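Long-range contacts in uncharacterized protein (Bacteroides caccae, PDB 4R4K), which is of unknown function but has a cystatin-like fold of the NTF2 clan and binds polyethylene glycol in the crystal: residues 77-82 and 93-98; 53-59 and 121-126; 89-93 and 105-110. All blocks are in the same frame, centred on the assembly; numbering follows the deposited sequence.

Contact 1: residues 77-82 and 93-98; sequences GIYVSK and FEAGYE. With PEU (2,5,8,11,14,17,20,23,26,29,32,35,38,41,44,47,50,53,56,59,62,65,68,71,74,77,80-heptacosaoxadooctacontan-82-ol), chain I.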
loop_
_atom_site.group_PDB
_atom_site.type_symbol
_atom_site.label_atom_id
_atom_site.label_comp_id
_atom_site.label_asym_id
_atom_site.label_seq_id
_atom_site.Cartn_x
_atom_site.Cartn_y
_atom_site.Cartn_z
ATOM N N GLY A 77 20.268 5.416 8.370
ATOM C CA GLY A 77 19.462 4.777 7.339
ATOM C C GLY A 77 19.273 5.644 6.111
ATOM O O GLY A 77 19.312 6.857 6.205
ATOM N N ILE A 78 19.099 5.001 4.960
ATOM C CA ILE A 78 18.643 5.674 3.748
ATOM C C ILE A 78 17.357 5.007 3.316
ATOM O O ILE A 78 17.342 3.812 2.998
ATOM C CB ILE A 78 19.688 5.592 2.620
ATOM C CG1 ILE A 78 21.003 6.227 3.079
ATOM C CG2 ILE A 78 19.167 6.257 1.362
ATOM C CD1 ILE A 78 22.132 6.141 2.082
ATOM N N TYR A 79 16.277 5.768 3.333
ATOM C CA TYR A 79 14.949 5.256 2.986
ATOM C C TYR A 79 14.622 5.742 1.555
ATOM O O TYR A 79 14.804 6.920 1.220
ATOM C CB TYR A 79 13.936 5.752 3.988
ATOM C CG TYR A 79 12.605 5.021 3.919
ATOM C CD1 TYR A 79 12.426 3.808 4.584
ATOM C CD2 TYR A 79 11.537 5.514 3.174
ATOM C CE1 TYR A 79 11.230 3.097 4.508
ATOM C CE2 TYR A 79 10.330 4.818 3.118
ATOM C CZ TYR A 79 10.184 3.618 3.789
ATOM O OH TYR A 79 8.992 2.922 3.751
ATOM N N VAL A 80 14.222 4.829 0.679
ATOM C CA VAL A 80 14.025 5.155 -0.719
ATOM C C VAL A 80 12.624 4.717 -1.121
ATOM O O VAL A 80 12.225 3.601 -0.809
ATOM C CB VAL A 80 15.064 4.413 -1.614
ATOM C CG1 VAL A 80 14.808 4.653 -3.096
ATOM C CG2 VAL A 80 16.487 4.827 -1.247
ATOM N N SER A 81 11.922 5.604 -1.807
ATOM C CA SER A 81 10.606 5.327 -2.365
ATOM C C SER A 81 10.633 5.711 -3.826
ATOM O O SER A 81 11.177 6.756 -4.223
ATOM C CB SER A 81 9.507 6.075 -1.621
ATOM O OG SER A 81 9.794 7.486 -1.625
ATOM N N LYS A 82 10.111 4.828 -4.665
ATOM C CA LYS A 82 10.192 5.017 -6.106
ATOM C C LYS A 82 9.188 4.149 -6.833
ATOM O O LYS A 82 8.771 3.101 -6.324
ATOM C CB LYS A 82 11.602 4.717 -6.607
ATOM C CG LYS A 82 12.026 3.284 -6.427
ATOM C CD LYS A 82 13.521 3.155 -6.700
ATOM C CE LYS A 82 14.039 1.793 -6.289
ATOM N NZ LYS A 82 15.352 1.498 -6.914
ATOM N N PHE A 93 4.836 0.937 -7.087
ATOM C CA PHE A 93 5.530 1.822 -6.172
ATOM C C PHE A 93 6.105 0.963 -5.037
ATOM O O PHE A 93 5.414 0.103 -4.488
ATOM C CB PHE A 93 4.559 2.846 -5.624
ATOM C CG PHE A 93 5.179 3.854 -4.699
ATOM C CD1 PHE A 93 5.846 4.975 -5.202
ATOM C CD2 PHE A 93 5.069 3.701 -3.319
ATOM C CE1 PHE A 93 6.387 5.914 -4.336
ATOM C CE2 PHE A 93 5.593 4.641 -2.464
ATOM C CZ PHE A 93 6.238 5.755 -2.971
ATOM N N GLU A 94 7.367 1.188 -4.719
ATOM C CA GLU A 94 8.073 0.453 -3.681
ATOM C C GLU A 94 8.806 1.410 -2.760
ATOM O O GLU A 94 9.356 2.403 -3.222
ATOM C CB GLU A 94 9.043 -0.550 -4.305
ATOM C CG GLU A 94 8.339 -1.837 -4.609
ATOM C CD GLU A 94 9.182 -2.868 -5.324
ATOM O OE1 GLU A 94 10.431 -2.851 -5.206
ATOM O OE2 GLU A 94 8.563 -3.730 -5.975
ATOM N N ALA A 95 8.771 1.118 -1.453
ATOM C CA ALA A 95 9.479 1.918 -0.479
ATOM C C ALA A 95 10.112 1.036 0.590
ATOM O O ALA A 95 9.581 -0.036 0.939
ATOM C CB ALA A 95 8.555 2.935 0.157
ATOM N N GLY A 96 11.270 1.471 1.085
ATOM C CA GLY A 96 11.965 0.754 2.133
ATOM C C GLY A 96 13.361 1.304 2.361
ATOM O O GLY A 96 13.835 2.163 1.582
ATOM N N TYR A 97 14.004 0.802 3.412
ATOM C CA TYR A 97 15.403 1.154 3.686
ATOM C C TYR A 97 16.331 0.465 2.691
ATOM O O TYR A 97 16.144 -0.706 2.362
ATOM C CB TYR A 97 15.791 0.762 5.118
ATOM C CG TYR A 97 15.271 1.724 6.140
ATOM C CD1 TYR A 97 15.844 2.974 6.281
ATOM C CD2 TYR A 97 14.152 1.415 6.905
ATOM C CE1 TYR A 97 15.348 3.893 7.194
ATOM C CE2 TYR A 97 13.644 2.326 7.812
ATOM C CZ TYR A 97 14.247 3.555 7.959
ATOM O OH TYR A 97 13.736 4.486 8.840
ATOM N N GLU A 98 17.318 1.195 2.188
ATOM C CA GLU A 98 18.358 0.594 1.350
ATOM C C GLU A 98 19.014 -0.516 2.152
ATOM O O GLU A 98 19.355 -0.327 3.319
ATOM C CB GLU A 98 19.489 1.568 1.005
ATOM C CG GLU A 98 19.313 2.470 -0.192
ATOM C CD GLU A 98 20.592 3.251 -0.487
ATOM O OE1 GLU A 98 21.595 3.097 0.246
ATOM O OE2 GLU A 98 20.618 4.027 -1.444
HETATM O OCY PEU I . 9.457 4.699 7.911
HETATM C CCZ PEU I . 10.737 5.332 8.016
HETATM C CDA PEU I . 10.824 6.569 7.121
HETATM O ODB PEU I . 9.508 7.019 6.803
HETATM C CDC PEU I . 9.454 8.068 5.837
HETATM C CDD PEU I . 8.356 7.739 4.824
HETATM O ODE PEU I . 7.361 8.766 4.814
HETATM O O HOH W 1 19.639 2.135 4.956
#
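Strands 78-82 and 93-97 run antiparallel at 176°, their axes 4.6 Å apart, as the two arms of a β-hairpin in the antiparallel sheet of this cystatin-like fold. Two hydrogen-bonded pairs, V80 with G96 and K82 with E94, carry the register: V80 N donates to G96 O at 2.8 Å and G96 N returns to V80 O at 3.0 Å. Beyond them E98 N reaches I78 O at 2.7 Å, and a water bridges I78 N and E98 O. Y79, S81, A95 and Y97 share one face of the sheet. There the edge of the Y79 ring meets the face of Y97, with centroids 4.9 Å apart and planes at 79°. G96 has no side chain, and the Y79 ring lies over its backbone, with Y79 CE1 3.4 Å from G96 CA; the Y79 hydroxyl is hydrogen-bonded to D103. The other face of the Y79 ring receives a bound polyethylene glycol, which also comes within 3.2 Å of Y97, between ligand atom CCZ and Y97 OH.

Contact 2: residues 53-59 and 121-126; sequences FTKEKWP and CYTGWY. With PEU (2,5,8,11,14,17,20,23,26,29,32,35,38,41,44,47,50,53,56,59,62,65,68,71,74,77,80-heptacosaoxadooctacontan-82-ol), chain H.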
loop_
_atom_site.group_PDB
_atom_site.type_symbol
_atom_site.label_atom_id
_atom_site.label_comp_id
_atom_site.label_asym_id
_atom_site.label_seq_id
_atom_site.Cartn_x
_atom_site.Cartn_y
_atom_site.Cartn_z
ATOM N N PHE A 53 -6.615 -10.116 2.066
ATOM C CA PHE A 53 -6.336 -8.706 2.281
ATOM C C PHE A 53 -7.572 -7.923 1.840
ATOM O O PHE A 53 -7.721 -7.554 0.685
ATOM C CB PHE A 53 -5.080 -8.303 1.517
ATOM C CG PHE A 53 -4.419 -7.039 2.028
ATOM C CD1 PHE A 53 -5.142 -6.018 2.640
ATOM C CD2 PHE A 53 -3.071 -6.862 1.834
ATOM C CE1 PHE A 53 -4.518 -4.861 3.077
ATOM C CE2 PHE A 53 -2.447 -5.704 2.259
ATOM C CZ PHE A 53 -3.169 -4.706 2.893
ATOM N N THR A 54 -8.453 -7.684 2.799
ATOM C CA THR A 54 -9.760 -7.109 2.562
ATOM C C THR A 54 -9.833 -5.666 3.077
ATOM O O THR A 54 -8.875 -5.141 3.660
ATOM C CB THR A 54 -10.833 -7.948 3.278
ATOM O OG1 THR A 54 -10.442 -8.122 4.638
ATOM C CG2 THR A 54 -10.973 -9.304 2.628
ATOM N N LYS A 55 -10.967 -5.021 2.811
ATOM C CA LYS A 55 -11.122 -3.585 3.067
ATOM C C LYS A 55 -10.857 -3.211 4.508
ATOM O O LYS A 55 -10.236 -2.181 4.783
ATOM C CB LYS A 55 -12.519 -3.120 2.665
ATOM C CG LYS A 55 -12.742 -1.629 2.836
ATOM C CD LYS A 55 -14.194 -1.229 2.624
ATOM C CE LYS A 55 -14.426 0.192 3.132
ATOM N NZ LYS A 55 -15.858 0.596 3.143
ATOM N N GLU A 56 -11.310 -4.036 5.434
ATOM C CA GLU A 56 -11.142 -3.699 6.848
ATOM C C GLU A 56 -9.654 -3.679 7.269
ATOM O O GLU A 56 -9.317 -3.091 8.277
ATOM C CB GLU A 56 -12.006 -4.598 7.756
ATOM C CG GLU A 56 -11.323 -5.848 8.261
ATOM C CD GLU A 56 -11.227 -6.941 7.218
ATOM O OE1 GLU A 56 -11.556 -6.682 6.042
ATOM O OE2 GLU A 56 -10.807 -8.068 7.584
ATOM N N LYS A 57 -8.782 -4.343 6.522
ATOM C CA LYS A 57 -7.353 -4.384 6.823
ATOM C C LYS A 57 -6.538 -3.283 6.151
ATOM O O LYS A 57 -5.378 -3.093 6.479
ATOM C CB LYS A 57 -6.779 -5.749 6.421
ATOM C CG LYS A 57 -7.403 -6.917 7.185
ATOM C CD LYS A 57 -6.695 -8.229 6.890
ATOM C CE LYS A 57 -7.392 -9.406 7.554
ATOM N NZ LYS A 57 -8.648 -9.791 6.849
ATOM N N TRP A 58 -7.136 -2.573 5.200
ATOM C CA TRP A 58 -6.408 -1.594 4.392
ATOM C C TRP A 58 -5.914 -0.368 5.164
ATOM O O TRP A 58 -6.717 0.358 5.720
ATOM C CB TRP A 58 -7.293 -1.093 3.241
ATOM C CG TRP A 58 -6.625 -0.075 2.378
ATOM C CD1 TRP A 58 -6.882 1.274 2.330
ATOM C CD2 TRP A 58 -5.557 -0.322 1.457
ATOM N NE1 TRP A 58 -6.030 1.884 1.430
ATOM C CE2 TRP A 58 -5.203 0.929 0.885
ATOM C CE3 TRP A 58 -4.846 -1.473 1.084
ATOM C CZ2 TRP A 58 -4.191 1.050 -0.054
ATOM C CZ3 TRP A 58 -3.847 -1.345 0.141
ATOM C CH2 TRP A 58 -3.533 -0.096 -0.417
ATOM N N PRO A 59 -4.589 -0.129 5.169
ATOM C CA PRO A 59 -4.084 1.157 5.672
ATOM C C PRO A 59 -4.157 2.245 4.606
ATOM O O PRO A 59 -3.510 2.126 3.566
ATOM C CB PRO A 59 -2.606 0.859 6.015
ATOM C CG PRO A 59 -2.440 -0.630 5.829
ATOM C CD PRO A 59 -3.483 -1.026 4.840
ATOM N N CYS A 121 -1.048 -5.042 -2.863
ATOM C CA CYS A 121 -0.238 -4.292 -1.937
ATOM C C CYS A 121 0.445 -5.248 -0.962
ATOM O O CYS A 121 -0.155 -6.227 -0.512
ATOM C CB CYS A 121 -1.090 -3.293 -1.177
ATOM S SG CYS A 121 -0.230 -2.370 0.127
ATOM N N TYR A 122 1.719 -4.980 -0.725
ATOM C CA TYR A 122 2.452 -5.537 0.391
ATOM C C TYR A 122 2.688 -4.372 1.327
ATOM O O TYR A 122 3.157 -3.312 0.902
ATOM C CB TYR A 122 3.804 -6.134 -0.034
ATOM C CG TYR A 122 4.629 -6.461 1.185
ATOM C CD1 TYR A 122 4.356 -7.612 1.945
ATOM C CD2 TYR A 122 5.621 -5.595 1.631
ATOM C CE1 TYR A 122 5.074 -7.901 3.097
ATOM C CE2 TYR A 122 6.354 -5.869 2.780
ATOM C CZ TYR A 122 6.068 -7.019 3.516
ATOM O OH TYR A 122 6.771 -7.317 4.646
ATOM N N THR A 123 2.342 -4.546 2.590
ATOM C CA THR A 123 2.690 -3.555 3.601
ATOM C C THR A 123 3.331 -4.175 4.824
ATOM O O THR A 123 2.882 -5.211 5.319
ATOM C CB THR A 123 1.481 -2.692 4.000
ATOM O OG1 THR A 123 1.847 -1.841 5.096
ATOM C CG2 THR A 123 0.300 -3.530 4.411
ATOM N N GLY A 124 4.391 -3.532 5.309
ATOM C CA GLY A 124 5.060 -3.964 6.530
ATOM C C GLY A 124 4.159 -3.974 7.762
ATOM O O GLY A 124 4.537 -4.523 8.767
ATOM N N TRP A 125 2.998 -3.313 7.718
ATOM C CA TRP A 125 2.017 -3.442 8.820
ATOM C C TRP A 125 1.685 -4.917 9.082
ATOM O O TRP A 125 1.448 -5.303 10.218
ATOM C CB TRP A 125 0.721 -2.707 8.494
ATOM C CG TRP A 125 0.665 -1.266 8.832
ATOM C CD1 TRP A 125 0.690 -0.224 7.958
ATOM C CD2 TRP A 125 0.486 -0.693 10.143
ATOM N NE1 TRP A 125 0.568 0.951 8.648
ATOM C CE2 TRP A 125 0.442 0.688 9.986
ATOM C CE3 TRP A 125 0.367 -1.223 11.430
ATOM C CZ2 TRP A 125 0.282 1.561 11.074
ATOM C CZ3 TRP A 125 0.228 -0.357 12.519
ATOM C CH2 TRP A 125 0.184 1.012 12.325
ATOM N N TYR A 126 1.636 -5.695 8.004
ATOM C CA TYR A 126 1.367 -7.102 8.051
ATOM C C TYR A 126 2.548 -7.929 7.529
ATOM O O TYR A 126 2.388 -8.888 6.774
ATOM C CB TYR A 126 0.112 -7.418 7.266
ATOM C CG TYR A 126 -1.085 -6.566 7.637
ATOM C CD1 TYR A 126 -1.595 -6.579 8.910
ATOM C CD2 TYR A 126 -1.692 -5.745 6.706
ATOM C CE1 TYR A 126 -2.681 -5.799 9.239
ATOM C CE2 TYR A 126 -2.780 -4.950 7.020
ATOM C CZ TYR A 126 -3.268 -4.974 8.285
ATOM O OH TYR A 126 -4.359 -4.218 8.600
HETATM O OCP PEU H . 5.178 -0.216 12.190
HETATM C CCQ PEU H . 3.900 -0.292 11.564
HETATM C CCR PEU H . 4.071 -0.426 10.055
HETATM O OCS PEU H . 4.828 0.675 9.548
HETATM C CCT PEU H . 5.986 0.283 8.791
HETATM C CCU PEU H . 5.590 -0.240 7.412
HETATM O OCV PEU H . 4.773 0.741 6.778
HETATM C CCW PEU H . 4.593 0.535 5.382
HETATM C CCX PEU H . 3.322 1.250 4.955
HETATM O OCY PEU H . 3.360 2.645 5.278
HETATM C CCZ PEU H . 2.207 3.390 4.843
HETATM C CDA PEU H . 0.952 3.079 5.663
HETATM O ODB PEU H . 0.315 4.272 6.121
HETATM C CDC PEU H . -0.013 4.279 7.515
HETATM C CDD PEU H . 1.268 4.476 8.328
HETATM O ODE PEU H . 0.970 4.951 9.645
#
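The ring of F53 projects from the loop 53-59 into a hollow bounded by C121, T123 and Y126. Its CE2 lies 3.6 Å from C121 O, and its CZ lies 4.0 Å from T123 CG2. Y126 turns its edge toward the face of F53 in a T-shaped stack, with planes at 89° and centroids 5.7 Å apart. The Y126 hydroxyl continues to the backbone of the short 3-10 turn 55-57, donating to K57 O at 2.6 Å. This is where the long loop before strand 69-72 closes over the end of the last sheet strand of the cystatin-like fold, with helix 135-152 also packing on K57, W125 and Y126. The P59 ring fills the hollow between T123, W125 and Y126, P59 CG lying 3.8 Å from W125 CD1, while the edge of the W58 indole meets C121, W58 CZ3 to C121 CB 3.6 Å. The T123 hydroxyl forms an ST turn, accepting from W125 N at 3.2 Å, and a polyethylene glycol chain lies over one face of the W125 indole.

Contact 3: residues 89-93 and 105-110; sequences VHKVF and RVEFEQ. With ACT (acetate ion), chain G.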
loop_
_atom_site.group_PDB
_atom_site.type_symbol
_atom_site.label_atom_id
_atom_site.label_comp_id
_atom_site.label_asym_id
_atom_site.label_seq_id
_atom_site.Cartn_x
_atom_site.Cartn_y
_atom_site.Cartn_z
ATOM N N VAL A 89 -0.271 1.808 -18.347
ATOM C CA VAL A 89 -1.486 1.268 -17.673
ATOM C C VAL A 89 -1.166 0.417 -16.452
ATOM O O VAL A 89 -2.047 -0.263 -15.911
ATOM C CB VAL A 89 -2.397 0.423 -18.611
ATOM C CG1 VAL A 89 -2.890 1.253 -19.786
ATOM C CG2 VAL A 89 -1.711 -0.858 -19.069
ATOM N N HIS A 90 0.084 0.461 -16.002
ATOM C CA HIS A 90 0.558 -0.442 -14.942
ATOM C C HIS A 90 1.739 0.211 -14.244
ATOM O O HIS A 90 2.777 0.493 -14.866
ATOM C CB HIS A 90 0.965 -1.783 -15.565
ATOM C CG HIS A 90 1.227 -2.878 -14.581
ATOM N ND1 HIS A 90 1.883 -4.043 -14.932
ATOM C CD2 HIS A 90 0.951 -2.986 -13.256
ATOM C CE1 HIS A 90 1.973 -4.831 -13.875
ATOM N NE2 HIS A 90 1.420 -4.211 -12.843
ATOM N N LYS A 91 1.575 0.474 -12.947
ATOM C CA LYS A 91 2.623 1.081 -12.160
ATOM C C LYS A 91 2.821 0.329 -10.847
ATOM O O LYS A 91 1.867 -0.200 -10.277
ATOM C CB LYS A 91 2.321 2.553 -11.925
ATOM C CG LYS A 91 2.192 3.330 -13.242
ATOM C CD LYS A 91 2.147 4.813 -13.030
ATOM C CE LYS A 91 1.628 5.538 -14.258
ATOM N NZ LYS A 91 2.568 5.444 -15.409
ATOM N N VAL A 92 4.057 0.294 -10.360
ATOM C CA VAL A 92 4.376 -0.326 -9.087
ATOM C C VAL A 92 5.277 0.637 -8.302
ATOM O O VAL A 92 6.264 1.140 -8.822
ATOM C CB VAL A 92 5.102 -1.674 -9.216
ATOM C CG1 VAL A 92 5.488 -2.209 -7.839
ATOM C CG2 VAL A 92 4.251 -2.671 -9.969
ATOM N N PHE A 93 4.836 0.937 -7.087
ATOM C CA PHE A 93 5.530 1.822 -6.172
ATOM C C PHE A 93 6.105 0.963 -5.037
ATOM O O PHE A 93 5.414 0.103 -4.488
ATOM C CB PHE A 93 4.559 2.846 -5.624
ATOM C CG PHE A 93 5.179 3.854 -4.699
ATOM C CD1 PHE A 93 5.846 4.975 -5.202
ATOM C CD2 PHE A 93 5.069 3.701 -3.319
ATOM C CE1 PHE A 93 6.387 5.914 -4.336
ATOM C CE2 PHE A 93 5.593 4.641 -2.464
ATOM C CZ PHE A 93 6.238 5.755 -2.971
ATOM N N ARG A 105 4.842 -2.086 -1.088
ATOM C CA ARG A 105 4.751 -2.221 -2.524
ATOM C C ARG A 105 3.279 -2.066 -2.862
ATOM O O ARG A 105 2.444 -2.756 -2.282
ATOM C CB ARG A 105 5.283 -3.574 -3.003
ATOM C CG ARG A 105 5.258 -3.883 -4.497
ATOM C CD ARG A 105 5.469 -5.354 -4.744
ATOM N NE ARG A 105 5.596 -5.623 -6.175
ATOM C CZ ARG A 105 4.575 -5.862 -6.993
ATOM N NH1 ARG A 105 3.322 -5.852 -6.547
ATOM N NH2 ARG A 105 4.814 -6.113 -8.275
ATOM N N VAL A 106 2.976 -1.117 -3.750
ATOM C CA VAL A 106 1.613 -0.890 -4.201
ATOM C C VAL A 106 1.576 -1.001 -5.722
ATOM O O VAL A 106 2.392 -0.400 -6.429
ATOM C CB VAL A 106 1.102 0.509 -3.816
ATOM C CG1 VAL A 106 -0.397 0.607 -4.086
ATOM C CG2 VAL A 106 1.427 0.816 -2.368
ATOM N N GLU A 107 0.652 -1.823 -6.208
ATOM C CA GLU A 107 0.499 -2.075 -7.629
ATOM C C GLU A 107 -0.788 -1.434 -8.120
ATOM O O GLU A 107 -1.874 -1.706 -7.576
ATOM C CB GLU A 107 0.456 -3.579 -7.905
ATOM C CG GLU A 107 0.360 -3.916 -9.385
ATOM C CD GLU A 107 0.452 -5.402 -9.665
ATOM O OE1 GLU A 107 0.148 -6.203 -8.770
ATOM O OE2 GLU A 107 0.809 -5.765 -10.799
ATOM N N PHE A 108 -0.659 -0.590 -9.146
ATOM C CA PHE A 108 -1.760 0.157 -9.731
ATOM C C PHE A 108 -1.966 -0.300 -11.167
ATOM O O PHE A 108 -0.997 -0.547 -11.899
ATOM C CB PHE A 108 -1.435 1.639 -9.826
ATOM C CG PHE A 108 -1.170 2.301 -8.519
ATOM C CD1 PHE A 108 -2.206 2.867 -7.776
ATOM C CD2 PHE A 108 0.117 2.398 -8.061
ATOM C CE1 PHE A 108 -1.927 3.507 -6.590
ATOM C CE2 PHE A 108 0.400 3.026 -6.878
ATOM C CZ PHE A 108 -0.620 3.597 -6.146
ATOM N N GLU A 109 -3.226 -0.460 -11.550
ATOM C CA GLU A 109 -3.549 -0.826 -12.924
ATOM C C GLU A 109 -4.698 0.042 -13.401
ATOM O O GLU A 109 -5.640 0.320 -12.641
ATOM C CB GLU A 109 -3.893 -2.313 -13.023
ATOM C CG GLU A 109 -2.692 -3.197 -12.780
ATOM C CD GLU A 109 -2.938 -4.669 -13.058
ATOM O OE1 GLU A 109 -4.114 -5.091 -13.101
ATOM O OE2 GLU A 109 -1.936 -5.402 -13.215
ATOM N N GLN A 110 -4.602 0.466 -14.657
ATOM C CA GLN A 110 -5.661 1.194 -15.274
ATOM C C GLN A 110 -6.559 0.156 -15.929
ATOM O O GLN A 110 -6.139 -0.579 -16.833
ATOM C CB GLN A 110 -5.145 2.203 -16.289
ATOM C CG GLN A 110 -6.232 3.187 -16.685
ATOM C CD GLN A 110 -5.906 3.943 -17.946
ATOM O OE1 GLN A 110 -5.620 3.337 -18.955
ATOM N NE2 GLN A 110 -5.949 5.245 -17.896
HETATM C C ACT G . 8.502 -7.167 -7.897
HETATM O O ACT G . 8.471 -8.388 -8.142
HETATM O OXT ACT G . 7.915 -6.339 -8.627
HETATM C CH3 ACT G . 9.259 -6.692 -6.691
HETATM O O HOH W 2 -3.567 -2.629 -16.863
#
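A β-hairpin of the five-stranded antiparallel sheet joins residues 89-93 to 105-110, with strand axes 4.7 Å apart and directions at 168°. K91 pairs with F108 through K91 N to F108 O at 3.0 Å and F108 N to K91 O at 2.8 Å. F93 pairs likewise with V106, and Q110 N to V89 O, 2.9 Å, extends the bonding to V89, just before strand 90-93. H90, V92, E107 and E109 occupy one face. Here the H90 imidazole reaches diagonally past its direct partner E109, H90 NE2 donating to E107 OE2 at 2.6 Å. The carboxylate of E109 lies over the imidazole face. V92 CG1 packs 3.7 Å from R105 CG and lies over the guanidinium, whose NH2 binds an acetate, probably from the crystallisation liquor, through OXT at 3.1 Å. K91, F93, V106 and F108 share the opposite face, the K91 amino group hydrogen-bonded to N86; F108 packs against helix 12-21, edge-to-face with F12, while strands 78-87 and 116-123 flank the pair.

In the fold
Contacts 1 and 3 are successive parts of one meander: strand 90-97 pairs with 78-87 in contact 1 and with 104-110 in contact 3, so F93 belongs to both. Their centres are 16 Å apart, and a long, weak ion pair from E94 to R105 runs between them. Along the chain their segments alternate, whereas both contacts are nested inside the loop closed by contact 2. Contact 2 lies 18 Å from contact 1 and 16 Å from contact 3, centre to centre; it reaches the same sheet through strand 116-123, where Y122 pairs with R105 of contact 3. Contacts 1 and 2 line separate polyethylene glycol sites; whether these mark a natural ligand site is unknown.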